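Local coordinates for RNA pseudouridylate synthase domain-containing protein 1 (Homo sapiens, PDB 5VBB) that probably acts as a pseudouridine synthase of the RluA family, binding RNA and converting uridines within it to pseudouridine, at residues A[18-23]-A[71-76]; A[100-105]-A[205-210]; A[141-146]-A[170-175]. All coordinates share one frame; numbering follows the deposited sequence.

Contact 1 (A[18-23]-A[71-76]); sequences FLVVNK and SGALCV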
ATOM      1  N   PHE A  18      11.442  17.869  -0.511  1.00 43.11           N
ATOM      2  CA  PHE A  18      10.443  16.842  -0.309  1.00 40.45           C
ATOM      3  C   PHE A  18      10.272  16.486   1.131  1.00 46.81           C
ATOM      4  O   PHE A  18      11.200  16.549   1.923  1.00 45.85           O
ATOM      5  CB  PHE A  18      10.820  15.567  -1.084  1.00 40.48           C
ATOM      6  CG  PHE A  18      10.804  15.763  -2.572  1.00 41.03           C
ATOM      7  CD1 PHE A  18       9.610  15.798  -3.267  1.00 43.54           C
ATOM      8  CD2 PHE A  18      11.984  15.963  -3.272  1.00 43.12           C
ATOM      9  CE1 PHE A  18       9.599  15.910  -4.649  1.00 45.03           C
ATOM     10  CE2 PHE A  18      11.971  16.143  -4.641  1.00 46.48           C
ATOM     11  CZ  PHE A  18      10.778  16.093  -5.329  1.00 45.10           C
ATOM     12  N   LEU A  19       9.088  15.995   1.427  1.00 46.01           N
ATOM     13  CA  LEU A  19       8.701  15.500   2.724  1.00 47.80           C
ATOM     14  C   LEU A  19       7.958  14.188   2.453  1.00 45.73           C
ATOM     15  O   LEU A  19       7.103  14.168   1.582  1.00 44.44           O
ATOM     16  CB  LEU A  19       7.783  16.540   3.373  1.00 50.09           C
ATOM     17  CG  LEU A  19       7.052  16.193   4.621  1.00 57.47           C
ATOM     18  CD1 LEU A  19       7.997  15.722   5.685  1.00 59.72           C
ATOM     19  CD2 LEU A  19       6.304  17.397   5.125  1.00 63.72           C
ATOM     20  N   VAL A  20       8.293  13.119   3.162  1.00 40.44           N
ATOM     21  CA  VAL A  20       7.589  11.824   3.058  1.00 38.04           C
ATOM     22  C   VAL A  20       7.026  11.527   4.424  1.00 41.52           C
ATOM     23  O   VAL A  20       7.771  11.428   5.401  1.00 40.48           O
ATOM     24  CB  VAL A  20       8.419  10.626   2.536  1.00 39.58           C
ATOM     25  CG1 VAL A  20       7.545   9.385   2.319  1.00 38.82           C
ATOM     26  CG2 VAL A  20       9.160  10.976   1.272  1.00 38.83           C
ATOM     27  N   VAL A  21       5.711  11.340   4.485  1.00 37.53           N
ATOM     28  CA  VAL A  21       5.046  11.011   5.734  1.00 38.33           C
ATOM     29  C   VAL A  21       4.766   9.530   5.746  1.00 38.94           C
ATOM     30  O   VAL A  21       4.707   8.895   4.687  1.00 38.66           O
ATOM     31  CB  VAL A  21       3.747  11.845   5.985  1.00 42.71           C
ATOM     32  CG1 VAL A  21       4.040  13.344   5.966  1.00 44.39           C
ATOM     33  CG2 VAL A  21       2.663  11.520   4.969  1.00 42.06           C
ATOM     34  N   ASN A  22       4.564   8.983   6.937  1.00 36.35           N
ATOM     35  CA  ASN A  22       4.107   7.621   7.137  1.00 34.78           C
ATOM     36  C   ASN A  22       2.619   7.834   7.492  1.00 39.03           C
ATOM     37  O   ASN A  22       2.275   8.121   8.632  1.00 37.02           O
ATOM     38  CB  ASN A  22       4.903   6.934   8.245  1.00 40.03           C
ATOM     39  CG  ASN A  22       4.466   5.529   8.521  1.00 55.79           C
ATOM     40  OD1 ASN A  22       3.599   4.996   7.841  1.00 43.90           O
ATOM     41  ND2 ASN A  22       5.065   4.896   9.509  1.00 52.54           N
ATOM     42  N   LYS A  23       1.780   7.899   6.468  1.00 36.47           N
ATOM     43  CA  LYS A  23       0.376   8.263   6.629  1.00 36.25           C
ATOM     44  C   LYS A  23      -0.328   7.267   7.532  1.00 39.67           C
ATOM     45  O   LYS A  23      -0.088   6.080   7.447  1.00 37.64           O
ATOM     46  CB  LYS A  23      -0.357   8.339   5.262  1.00 37.95           C
ATOM     47  CG  LYS A  23      -1.788   8.890   5.355  1.00 45.43           C
ATOM     48  CD  LYS A  23      -2.518   8.849   4.010  1.00 46.94           C
ATOM     49  CE  LYS A  23      -3.184   7.557   3.624  1.00 40.01           C
ATOM     50  NZ  LYS A  23      -4.307   7.146   4.485  1.00 37.62           N
ATOM     51  N   SER A  71      -2.130   2.706   5.175  1.00 34.91           N
ATOM     52  CA  SER A  71      -1.111   3.523   5.830  1.00 33.99           C
ATOM     53  C   SER A  71       0.168   3.568   4.976  1.00 36.83           C
ATOM     54  O   SER A  71       0.329   2.803   4.024  1.00 35.26           O
ATOM     55  CB  SER A  71      -0.775   2.947   7.205  1.00 37.28           C
ATOM     56  OG  SER A  71      -0.414   1.573   7.149  1.00 35.53           O
ATOM     57  N   GLY A  72       1.088   4.448   5.318  1.00 36.21           N
ATOM     58  CA  GLY A  72       2.394   4.439   4.687  1.00 35.13           C
ATOM     59  C   GLY A  72       2.894   5.632   3.924  1.00 36.24           C
ATOM     60  O   GLY A  72       2.361   6.747   4.036  1.00 33.54           O
ATOM     61  N   ALA A  73       3.976   5.356   3.153  1.00 32.00           N
ATOM     62  CA  ALA A  73       4.801   6.338   2.434  1.00 34.58           C
ATOM     63  C   ALA A  73       4.015   7.201   1.452  1.00 39.82           C
ATOM     64  O   ALA A  73       3.431   6.705   0.504  1.00 38.97           O
ATOM     65  CB  ALA A  73       5.922   5.643   1.694  1.00 36.20           C
ATOM     66  N   LEU A  74       3.988   8.491   1.723  1.00 38.22           N
ATOM     67  CA  LEU A  74       3.320   9.470   0.898  1.00 39.00           C
ATOM     68  C   LEU A  74       4.230  10.690   0.774  1.00 40.10           C
ATOM     69  O   LEU A  74       4.552  11.326   1.774  1.00 38.92           O
ATOM     70  CB  LEU A  74       1.994   9.813   1.531  1.00 40.16           C
ATOM     71  CG  LEU A  74       1.063  10.738   0.758  1.00 49.19           C
ATOM     72  CD1 LEU A  74       0.824  10.263  -0.633  1.00 49.60           C
ATOM     73  CD2 LEU A  74      -0.245  10.814   1.457  1.00 58.55           C
ATOM     74  N   CYS A  75       4.691  10.944  -0.444  1.00 37.03           N
ATOM     75  CA  CYS A  75       5.614  12.011  -0.766  1.00 38.13           C
ATOM     76  C   CYS A  75       4.896  13.345  -1.104  1.00 43.66           C
ATOM     77  O   CYS A  75       4.019  13.375  -1.952  1.00 43.29           O
ATOM     78  CB  CYS A  75       6.518  11.581  -1.901  1.00 38.29           C
ATOM     79  SG  CYS A  75       7.758  12.812  -2.328  1.00 42.94           S
ATOM     80  N   VAL A  76       5.324  14.438  -0.457  1.00 43.17           N
ATOM     81  CA  VAL A  76       4.781  15.793  -0.596  1.00 45.46           C
ATOM     82  C   VAL A  76       5.919  16.657  -1.124  1.00 48.51           C
ATOM     83  O   VAL A  76       7.004  16.631  -0.542  1.00 46.23           O
ATOM     84  CB  VAL A  76       4.305  16.310   0.791  1.00 49.89           C
ATOM     85  CG1 VAL A  76       3.700  17.690   0.688  1.00 51.44           C
ATOM     86  CG2 VAL A  76       3.347  15.313   1.465  1.00 48.63           C
TER

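Contact 2 (A[100-105]-A[205-210]); sequences LALLRG and RMMLHA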
ATOM      1  N   LEU A 100       3.391  -3.819   2.312  1.00 33.76           N
ATOM      2  CA  LEU A 100       3.260  -4.970   3.180  1.00 33.30           C
ATOM      3  C   LEU A 100       1.789  -5.167   3.399  1.00 37.54           C
ATOM      4  O   LEU A 100       1.036  -4.183   3.437  1.00 37.04           O
ATOM      5  CB  LEU A 100       3.918  -4.720   4.543  1.00 33.60           C
ATOM      6  CG  LEU A 100       5.415  -4.554   4.531  1.00 37.73           C
ATOM      7  CD1 LEU A 100       5.912  -4.101   5.864  1.00 36.78           C
ATOM      8  CD2 LEU A 100       6.127  -5.844   4.117  1.00 40.62           C
ATOM      9  N   ALA A 101       1.378  -6.423   3.660  1.00 34.08           N
ATOM     10  CA  ALA A 101      -0.011  -6.723   3.958  1.00 33.44           C
ATOM     11  C   ALA A 101      -0.151  -7.989   4.721  1.00 38.09           C
ATOM     12  O   ALA A 101       0.719  -8.852   4.632  1.00 37.53           O
ATOM     13  CB  ALA A 101      -0.820  -6.834   2.671  1.00 34.26           C
ATOM     14  N   LEU A 102      -1.273  -8.112   5.470  1.00 34.94           N
ATOM     15  CA  LEU A 102      -1.676  -9.333   6.110  1.00 34.38           C
ATOM     16  C   LEU A 102      -2.897  -9.753   5.316  1.00 38.13           C
ATOM     17  O   LEU A 102      -3.849  -9.005   5.251  1.00 38.74           O
ATOM     18  CB  LEU A 102      -2.024  -9.175   7.565  1.00 34.85           C
ATOM     19  CG  LEU A 102      -0.882  -8.790   8.497  1.00 39.22           C
ATOM     20  CD1 LEU A 102      -1.391  -8.526   9.890  1.00 40.37           C
ATOM     21  CD2 LEU A 102       0.175  -9.827   8.511  1.00 38.25           C
ATOM     22  N   LEU A 103      -2.832 -10.918   4.666  1.00 35.83           N
ATOM     23  CA  LEU A 103      -3.880 -11.428   3.806  1.00 35.88           C
ATOM     24  C   LEU A 103      -4.538 -12.656   4.418  1.00 39.70           C
ATOM     25  O   LEU A 103      -3.844 -13.442   5.054  1.00 38.61           O
ATOM     26  CB  LEU A 103      -3.251 -11.861   2.474  1.00 35.64           C
ATOM     27  CG  LEU A 103      -2.522 -10.814   1.647  1.00 37.38           C
ATOM     28  CD1 LEU A 103      -2.187 -11.398   0.291  1.00 36.51           C
ATOM     29  CD2 LEU A 103      -3.373  -9.560   1.485  1.00 35.39           C
ATOM     30  N   ARG A 104      -5.808 -12.908   4.079  1.00 36.76           N
ATOM     31  CA  ARG A 104      -6.550 -14.085   4.573  1.00 36.98           C
ATOM     32  C   ARG A 104      -6.020 -15.377   3.966  1.00 42.06           C
ATOM     33  O   ARG A 104      -5.813 -15.428   2.764  1.00 41.12           O
ATOM     34  CB  ARG A 104      -8.053 -13.977   4.240  1.00 37.70           C
ATOM     35  CG  ARG A 104      -8.803 -12.843   4.947  1.00 43.58           C
ATOM     36  CD  ARG A 104      -9.030 -13.193   6.377  1.00 48.61           C
ATOM     37  NE  ARG A 104      -9.678 -12.140   7.155  1.00 48.11           N
ATOM     38  CZ  ARG A 104      -9.638 -12.073   8.477  1.00 52.82           C
ATOM     39  NH1 ARG A 104      -8.985 -12.993   9.175  1.00 42.96           N
ATOM     40  NH2 ARG A 104     -10.215 -11.062   9.113  1.00 50.31           N
ATOM     41  N   GLY A 105      -5.848 -16.409   4.797  1.00 41.87           N
ATOM     42  CA  GLY A 105      -5.371 -17.723   4.385  1.00 42.36           C
ATOM     43  C   GLY A 105      -3.864 -17.834   4.289  1.00 45.71           C
ATOM     44  O   GLY A 105      -3.156 -16.827   4.199  1.00 46.10           O
ATOM     45  N   ARG A 205      -8.119  -2.243  11.767  1.00 38.61           N
ATOM     46  CA  ARG A 205      -7.731  -1.503  10.569  1.00 38.91           C
ATOM     47  C   ARG A 205      -7.629  -2.423   9.396  1.00 40.50           C
ATOM     48  O   ARG A 205      -7.704  -3.625   9.557  1.00 39.85           O
ATOM     49  CB  ARG A 205      -6.367  -0.877  10.803  1.00 34.38           C
ATOM     50  CG  ARG A 205      -5.223  -1.863  10.990  1.00 35.56           C
ATOM     51  CD  ARG A 205      -3.874  -1.177  10.815  1.00 38.28           C
ATOM     52  NE  ARG A 205      -3.681  -0.861   9.404  1.00 39.89           N
ATOM     53  CZ  ARG A 205      -2.626  -0.265   8.888  1.00 47.60           C
ATOM     54  NH1 ARG A 205      -1.615   0.100   9.666  1.00 38.91           N
ATOM     55  NH2 ARG A 205      -2.567  -0.028   7.587  1.00 37.16           N
ATOM     56  N   MET A 206      -7.421  -1.868   8.225  1.00 37.12           N
ATOM     57  CA  MET A 206      -7.150  -2.664   7.050  1.00 35.48           C
ATOM     58  C   MET A 206      -5.645  -2.878   7.014  1.00 37.09           C
ATOM     59  O   MET A 206      -4.901  -1.912   7.133  1.00 34.74           O
ATOM     60  CB  MET A 206      -7.610  -1.968   5.785  1.00 37.13           C
ATOM     61  CG  MET A 206      -7.464  -2.850   4.599  1.00 37.53           C
ATOM     62  SD  MET A 206      -8.135  -2.139   3.075  1.00 40.49           S
ATOM     63  CE  MET A 206      -6.833  -0.946   2.709  1.00 36.96           C
ATOM     64  N   MET A 207      -5.198  -4.125   6.873  1.00 34.44           N
ATOM     65  CA  MET A 207      -3.769  -4.461   6.933  1.00 33.26           C
ATOM     66  C   MET A 207      -3.033  -4.329   5.574  1.00 34.53           C
ATOM     67  O   MET A 207      -2.517  -5.300   5.039  1.00 32.17           O
ATOM     68  CB  MET A 207      -3.594  -5.884   7.488  1.00 35.38           C
ATOM     69  CG  MET A 207      -4.348  -6.141   8.789  1.00 38.10           C
ATOM     70  SD  MET A 207      -3.880  -5.019  10.135  1.00 39.80           S
ATOM     71  CE  MET A 207      -5.120  -5.464  11.369  1.00 38.31           C
ATOM     72  N   LEU A 208      -2.921  -3.104   5.081  1.00 31.83           N
ATOM     73  CA  LEU A 208      -2.183  -2.768   3.870  1.00 32.61           C
ATOM     74  C   LEU A 208      -1.405  -1.528   4.213  1.00 37.08           C
ATOM     75  O   LEU A 208      -1.976  -0.624   4.796  1.00 36.12           O
ATOM     76  CB  LEU A 208      -3.133  -2.552   2.664  1.00 31.85           C
ATOM     77  CG  LEU A 208      -2.466  -2.240   1.325  1.00 35.28           C
ATOM     78  CD1 LEU A 208      -1.586  -3.412   0.864  1.00 35.69           C
ATOM     79  CD2 LEU A 208      -3.506  -2.014   0.245  1.00 35.95           C
ATOM     80  N   HIS A 209      -0.088  -1.517   3.908  1.00 33.09           N
ATOM     81  CA  HIS A 209       0.827  -0.472   4.282  1.00 32.30           C
ATOM     82  C   HIS A 209       1.806  -0.200   3.146  1.00 35.58           C
ATOM     83  O   HIS A 209       2.433  -1.137   2.648  1.00 32.27           O
ATOM     84  CB  HIS A 209       1.633  -0.960   5.501  1.00 33.84           C
ATOM     85  CG  HIS A 209       2.638   0.029   6.000  1.00 37.09           C
ATOM     86  ND1 HIS A 209       2.245   1.218   6.604  1.00 39.13           N
ATOM     87  CD2 HIS A 209       4.000  -0.017   5.962  1.00 37.99           C
ATOM     88  CE1 HIS A 209       3.367   1.853   6.912  1.00 38.85           C
ATOM     89  NE2 HIS A 209       4.448   1.137   6.561  1.00 38.35           N
ATOM     90  N   ALA A 210       1.932   1.050   2.741  1.00 32.84           N
ATOM     91  CA  ALA A 210       2.884   1.438   1.684  1.00 32.02           C
ATOM     92  C   ALA A 210       4.228   1.536   2.365  1.00 36.91           C
ATOM     93  O   ALA A 210       4.490   2.456   3.120  1.00 37.92           O
ATOM     94  CB  ALA A 210       2.458   2.761   1.060  1.00 31.99           C
TER

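Contact 3 (A[141-146]-A[170-175]); sequences PKPSLT and TGRTHQ. With SO4 (sulfate ion), chain D; SO4 (sulfate ion), chain C.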
ATOM      1  N   PRO A 141     -11.087  -3.068 -18.969  1.00 43.93           N
ATOM      2  CA  PRO A 141      -9.966  -3.635 -18.220  1.00 40.73           C
ATOM      3  C   PRO A 141      -8.630  -3.000 -18.654  1.00 43.54           C
ATOM      4  O   PRO A 141      -8.427  -2.671 -19.836  1.00 39.91           O
ATOM      5  CB  PRO A 141     -10.066  -5.121 -18.524  1.00 43.35           C
ATOM      6  CG  PRO A 141     -10.751  -5.186 -19.889  1.00 49.85           C
ATOM      7  CD  PRO A 141     -11.728  -4.078 -19.850  1.00 46.48           C
ATOM      8  N   LYS A 142      -7.742  -2.778 -17.676  1.00 38.33           N
ATOM      9  CA  LYS A 142      -6.483  -2.101 -17.899  1.00 37.44           C
ATOM     10  C   LYS A 142      -5.312  -2.932 -17.435  1.00 40.34           C
ATOM     11  O   LYS A 142      -5.489  -3.826 -16.607  1.00 38.82           O
ATOM     12  CB  LYS A 142      -6.480  -0.746 -17.183  1.00 37.63           C
ATOM     13  CG  LYS A 142      -7.209   0.350 -17.937  1.00 43.29           C
ATOM     14  CD  LYS A 142      -7.103   1.637 -17.160  1.00 49.59           C
ATOM     15  CE  LYS A 142      -8.176   2.650 -17.486  1.00 61.20           C
ATOM     16  NZ  LYS A 142      -7.978   3.884 -16.663  1.00 70.20           N
ATOM     17  N   PRO A 143      -4.107  -2.649 -17.992  1.00 37.50           N
ATOM     18  CA  PRO A 143      -2.916  -3.442 -17.639  1.00 35.65           C
ATOM     19  C   PRO A 143      -2.653  -3.548 -16.180  1.00 38.42           C
ATOM     20  O   PRO A 143      -2.690  -2.541 -15.461  1.00 40.35           O
ATOM     21  CB  PRO A 143      -1.765  -2.677 -18.282  1.00 36.76           C
ATOM     22  CG  PRO A 143      -2.375  -1.823 -19.294  1.00 42.35           C
ATOM     23  CD  PRO A 143      -3.762  -1.560 -18.928  1.00 38.86           C
ATOM     24  N   SER A 144      -2.340  -4.738 -15.737  1.00 33.06           N
ATOM     25  CA  SER A 144      -2.182  -4.948 -14.314  1.00 31.81           C
ATOM     26  C   SER A 144      -1.145  -5.966 -14.010  1.00 34.39           C
ATOM     27  O   SER A 144      -1.123  -7.018 -14.650  1.00 35.69           O
ATOM     28  CB  SER A 144      -3.518  -5.377 -13.710  1.00 37.14           C
ATOM     29  OG  SER A 144      -4.598  -4.538 -14.090  1.00 41.19           O
ATOM     30  N   LEU A 145      -0.305  -5.691 -13.025  1.00 30.51           N
ATOM     31  CA  LEU A 145       0.709  -6.651 -12.607  1.00 32.72           C
ATOM     32  C   LEU A 145       1.131  -6.377 -11.177  1.00 34.54           C
ATOM     33  O   LEU A 145       1.669  -5.298 -10.883  1.00 32.59           O
ATOM     34  CB  LEU A 145       1.923  -6.599 -13.510  1.00 34.48           C
ATOM     35  CG  LEU A 145       3.039  -7.646 -13.206  1.00 42.16           C
ATOM     36  CD1 LEU A 145       2.524  -9.032 -13.214  1.00 44.55           C
ATOM     37  CD2 LEU A 145       4.060  -7.586 -14.217  1.00 45.17           C
ATOM     38  N   THR A 146       0.932  -7.368 -10.311  1.00 31.73           N
ATOM     39  CA  THR A 146       1.326  -7.340  -8.908  1.00 32.21           C
ATOM     40  C   THR A 146       2.175  -8.552  -8.612  1.00 38.10           C
ATOM     41  O   THR A 146       1.750  -9.694  -8.832  1.00 39.01           O
ATOM     42  CB  THR A 146       0.135  -7.347  -7.919  1.00 36.25           C
ATOM     43  OG1 THR A 146      -0.695  -6.233  -8.142  1.00 36.34           O
ATOM     44  CG2 THR A 146       0.597  -7.283  -6.466  1.00 35.99           C
ATOM     45  N   THR A 170       2.113  -1.737 -11.946  1.00 33.83           N
ATOM     46  CA  THR A 170       1.114  -0.895 -12.595  1.00 34.69           C
ATOM     47  C   THR A 170       0.426  -0.107 -11.483  1.00 37.91           C
ATOM     48  O   THR A 170       0.642  -0.405 -10.313  1.00 35.72           O
ATOM     49  CB  THR A 170       0.155  -1.701 -13.409  1.00 36.90           C
ATOM     50  OG1 THR A 170      -0.424  -2.669 -12.569  1.00 32.70           O
ATOM     51  CG2 THR A 170       0.816  -2.374 -14.600  1.00 39.86           C
ATOM     52  N   GLY A 171      -0.394   0.870 -11.853  1.00 35.62           N
ATOM     53  CA  GLY A 171      -1.053   1.745 -10.906  1.00 35.68           C
ATOM     54  C   GLY A 171      -2.562   1.737 -10.959  1.00 39.65           C
ATOM     55  O   GLY A 171      -3.173   2.792 -10.859  1.00 38.38           O
ATOM     56  N   ARG A 172      -3.195   0.571 -11.015  1.00 34.97           N
ATOM     57  CA  ARG A 172      -4.669   0.541 -11.109  1.00 33.73           C
ATOM     58  C   ARG A 172      -5.274   0.966  -9.789  1.00 36.00           C
ATOM     59  O   ARG A 172      -4.683   0.713  -8.762  1.00 33.60           O
ATOM     60  CB  ARG A 172      -5.186  -0.863 -11.478  1.00 33.88           C
ATOM     61  CG  ARG A 172      -4.563  -1.503 -12.702  1.00 35.79           C
ATOM     62  CD  ARG A 172      -5.297  -1.092 -13.968  1.00 35.77           C
ATOM     63  NE  ARG A 172      -5.144   0.349 -14.210  1.00 40.36           N
ATOM     64  CZ  ARG A 172      -4.063   0.942 -14.712  1.00 54.15           C
ATOM     65  NH1 ARG A 172      -4.037   2.261 -14.869  1.00 41.78           N
ATOM     66  NH2 ARG A 172      -2.999   0.223 -15.070  1.00 37.24           N
ATOM     67  N   THR A 173      -6.471   1.530  -9.794  1.00 34.07           N
ATOM     68  CA  THR A 173      -7.133   1.912  -8.537  1.00 34.39           C
ATOM     69  C   THR A 173      -7.403   0.656  -7.708  1.00 36.90           C
ATOM     70  O   THR A 173      -7.750  -0.367  -8.270  1.00 37.02           O
ATOM     71  CB  THR A 173      -8.411   2.703  -8.846  1.00 44.27           C
ATOM     72  OG1 THR A 173      -8.041   3.964  -9.392  1.00 43.94           O
ATOM     73  CG2 THR A 173      -9.309   2.892  -7.601  1.00 44.50           C
ATOM     74  N   HIS A 174      -7.123   0.687  -6.404  1.00 34.76           N
ATOM     75  CA  HIS A 174      -7.300  -0.463  -5.491  1.00 34.86           C
ATOM     76  C   HIS A 174      -6.624  -1.758  -6.007  1.00 37.09           C
ATOM     77  O   HIS A 174      -7.068  -2.859  -5.682  1.00 34.94           O
ATOM     78  CB  HIS A 174      -8.778  -0.729  -5.243  1.00 36.02           C
ATOM     79  CG  HIS A 174      -9.560   0.451  -4.753  1.00 39.60           C
ATOM     80  ND1 HIS A 174     -10.924   0.510  -4.920  1.00 41.73           N
ATOM     81  CD2 HIS A 174      -9.150   1.575  -4.126  1.00 40.75           C
ATOM     82  CE1 HIS A 174     -11.314   1.643  -4.351  1.00 41.36           C
ATOM     83  NE2 HIS A 174     -10.280   2.327  -3.885  1.00 40.81           N
ATOM     84  N   GLN A 175      -5.571  -1.630  -6.814  1.00 34.15           N
ATOM     85  CA  GLN A 175      -4.912  -2.794  -7.430  1.00 32.60           C
ATOM     86  C   GLN A 175      -4.577  -3.920  -6.497  1.00 36.88           C
ATOM     87  O   GLN A 175      -4.912  -5.068  -6.765  1.00 36.08           O
ATOM     88  CB  GLN A 175      -3.608  -2.378  -8.078  1.00 34.46           C
ATOM     89  CG  GLN A 175      -2.892  -3.543  -8.729  1.00 34.03           C
ATOM     90  CD  GLN A 175      -1.901  -3.153  -9.781  1.00 39.26           C
ATOM     91  OE1 GLN A 175      -2.121  -2.238 -10.590  1.00 34.31           O
ATOM     92  NE2 GLN A 175      -0.778  -3.833  -9.806  1.00 33.70           N
TER
HETATM   93  S   SO4 D 303      -7.663   2.915 -13.165  1.00 49.49           S
HETATM   94  O1  SO4 D 303      -8.918   3.029 -13.901  1.00 52.31           O
HETATM   95  O2  SO4 D 303      -6.547   3.440 -13.981  1.00 51.62           O
HETATM   96  O3  SO4 D 303      -7.433   1.520 -12.759  1.00 43.47           O
HETATM   97  O4  SO4 D 303      -7.776   3.699 -11.971  1.00 51.10           O
HETATM   98  S   SO4 C 302      -0.043   2.205 -15.202  1.00 78.41           S
HETATM   99  O1  SO4 C 302      -0.145   0.880 -15.810  1.00 78.56           O
HETATM  100  O2  SO4 C 302      -0.536   3.184 -16.137  1.00 78.48           O
HETATM  101  O3  SO4 C 302      -0.872   2.309 -14.036  1.00 81.17           O
HETATM  102  O4  SO4 C 302       1.338   2.475 -14.829  1.00 81.34           O

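Contact 1 (A[18-23]-A[71-76])
Leu19 and Val76 hold each other by both backbone groups, Val76 N reaching Leu19 O at 2.7 Å, and the pairs Val21 with Leu74 and Lys23 with Gly72 repeat the arrangement, building an antiparallel ladder of six bonds. The chain turns a corner at Gly72, whose backbone angles would jam a CB against the preceding carbonyl oxygen.

Packing is dense around Leu74. With Val21 CG1 anti to the carbonyl carbon (chi1 -57°), CG2 falls between the backbone N and the carbonyl carbon and runs alongside Leu74 CB at 3.9 Å, both side chains pointing the same way. The Lys23 chain slants across Leu74, with CD against CD2, and then bends so that NZ is gripped by the carbonyl oxygens of Val27, Asp67 and Thr70; Asp67 is, by similarity, the active-site residue. On the other face Val20 CG1 meets Ala73 CB at 4.1 Å, and Cys75 SG approaches Phe18 CD1 at 3.6 Å, oblique to the ring. The looser end of that face is at Asn22, the one partly exposed residue here, whose OD1 lies 3.4 Å from Gly72 CA and which also packs on His209.

Strand 10-14 pairs with the far edge of 18-23 to extend this antiparallel sheet. Leu213 of strand 208-216 and Val224 of strand 221-225 pack on the face of Val20, Ala73 and Cys75, while Ile29 and Phe48 from loops meet Leu74 and Leu19, respectively.

Contact 2 (A[100-105]-A[205-210])
Leu102 and Met207 meet where the ladder between 100-105 and 205-210 ends. The Met207 side chain starts against its partner: CB touches Leu102 CB at 3.6 Å. The next atom, CG, is anti to the carbonyl carbon (chi1 -51°) and lies 4.0 Å from Leu102 CD1, the two chains slanting across one another. After a bend at chi2 (-58°) SD is still 4.3 Å from Leu102 CD1, and only the CE methyl leads off from 100-105. Tyr156 of strand 146-156 packs against both Met207 and Leu102.

The backbone of Met207 is engaged too. Met207 O accepts Leu102 N at 3.1 Å and also receives a CA-H...O contact from Ala101, so one carbonyl serves two neighbouring residues. Met207 is the centre of an inverse gamma turn, closed by a weak bond from Leu208 N to Met206 O, and from there the chain enters strand 208-216. That strand and 96-104 are antiparallel neighbours in the large sheet of the pseudouridine synthase fold, with strand 159-168 along the other edge of 96-104. Leu100 and His209 form a hydrogen-bonded pair within it, Leu100 N to His209 O and His209 N to Leu100 O both measuring 2.9 Å.

Leu208 leaves on the opposite face from His209. Its CD1 reaches Ala101 CB at 3.9 Å, and the side chain also packs on Leu176 and Arg177 of helix 175-182. The Leu208 side chain is about 5 Å from that of Asp67, the active-site residue by similarity. The His209 ring has both nitrogens occupied, ND1 with Ser71 OG and NE2 with Thr226 OG1, which fixes its rotation. Before the turn, Arg205 folds back on its own segment: NE donates to Met206 O at 2.8 Å from well above the carbonyl plane, and NH2 bonds to Ser71 OG.

Contact 3 (A[141-146]-A[170-175])
Bends at chi2 (-87°) and chi3 (65°) fold Arg172 back onto Lys142 and Pro143, while Thr170 holds OG1 between its backbone N and carbonyl carbon (chi1 56°), turned toward Leu145. Arg172 NH2 donates to Pro143 O at 2.8 Å, the oxygen lying in the guanidinium plane and the donor in the carbonyl plane. The Lys142 side chain crosses that of Arg172 at about a right angle, with CB over one face of the guanidinium, 3.4 Å from Arg172 NE.

The guanidinium edge also meets two sulfate ions, probably from the crystallisation liquor. One takes NH1 on its O2 at 2.9 Å and NE on its O3; Lys142 NZ and the N and OG1 of Thr173 grip the same ion, whose negative charge would offset the two nearby positive side chains. The other accepts Arg172 NH2, shared with Pro143 O, on its O1 at 3.0 Å and is also bound by Gly171 N. An alanine in place of Arg172 would probably leave Pro143 O without its donor and both sulfates less firmly held.

Deeper in, Gln175 ties the two segments together. Its OE1 receives Thr170 OG1 at 2.6 Å and also Arg172 N, two bonds that fix the amide, and its NE2 donates nearly in the amide plane to Thr146 OG1 at 2.9 Å. Thr146 OG1 is held in turn by His179. Thr170 OG1 meanwhile accepts Leu145 N at 3.1 Å.

A type II turn runs from Arg172 to Gln175, with His174 the N-cap of helix 175-182. The Gly-Arg-Thr-His-Gln sequence at this turn is a signature of the RluA family, and its hold on two sulfates is consistent with a surface that could receive RNA phosphates.

Contacts 1 and 2 are buried ladders between antiparallel strands, whereas contact 3 is partly buried and joins a strand end and the loop after it to a turn before helix 175-182. Backbone bonds and apolar packing dominate the first two; side-chain donors, two positive charges and bound anions dominate the third. Strand 208-216 belongs to contact 2 and packs on contact 1, which it touches directly, Ser71 O lying 2.7 Å from Ala210 N, a probable hydrogen bond. Helix 175-182 starts in contact 3 and packs on Leu208 of contact 2, although contacts 2 and 3 do not touch. All three come close to Asp67, contact 3 through His174, which packs on it.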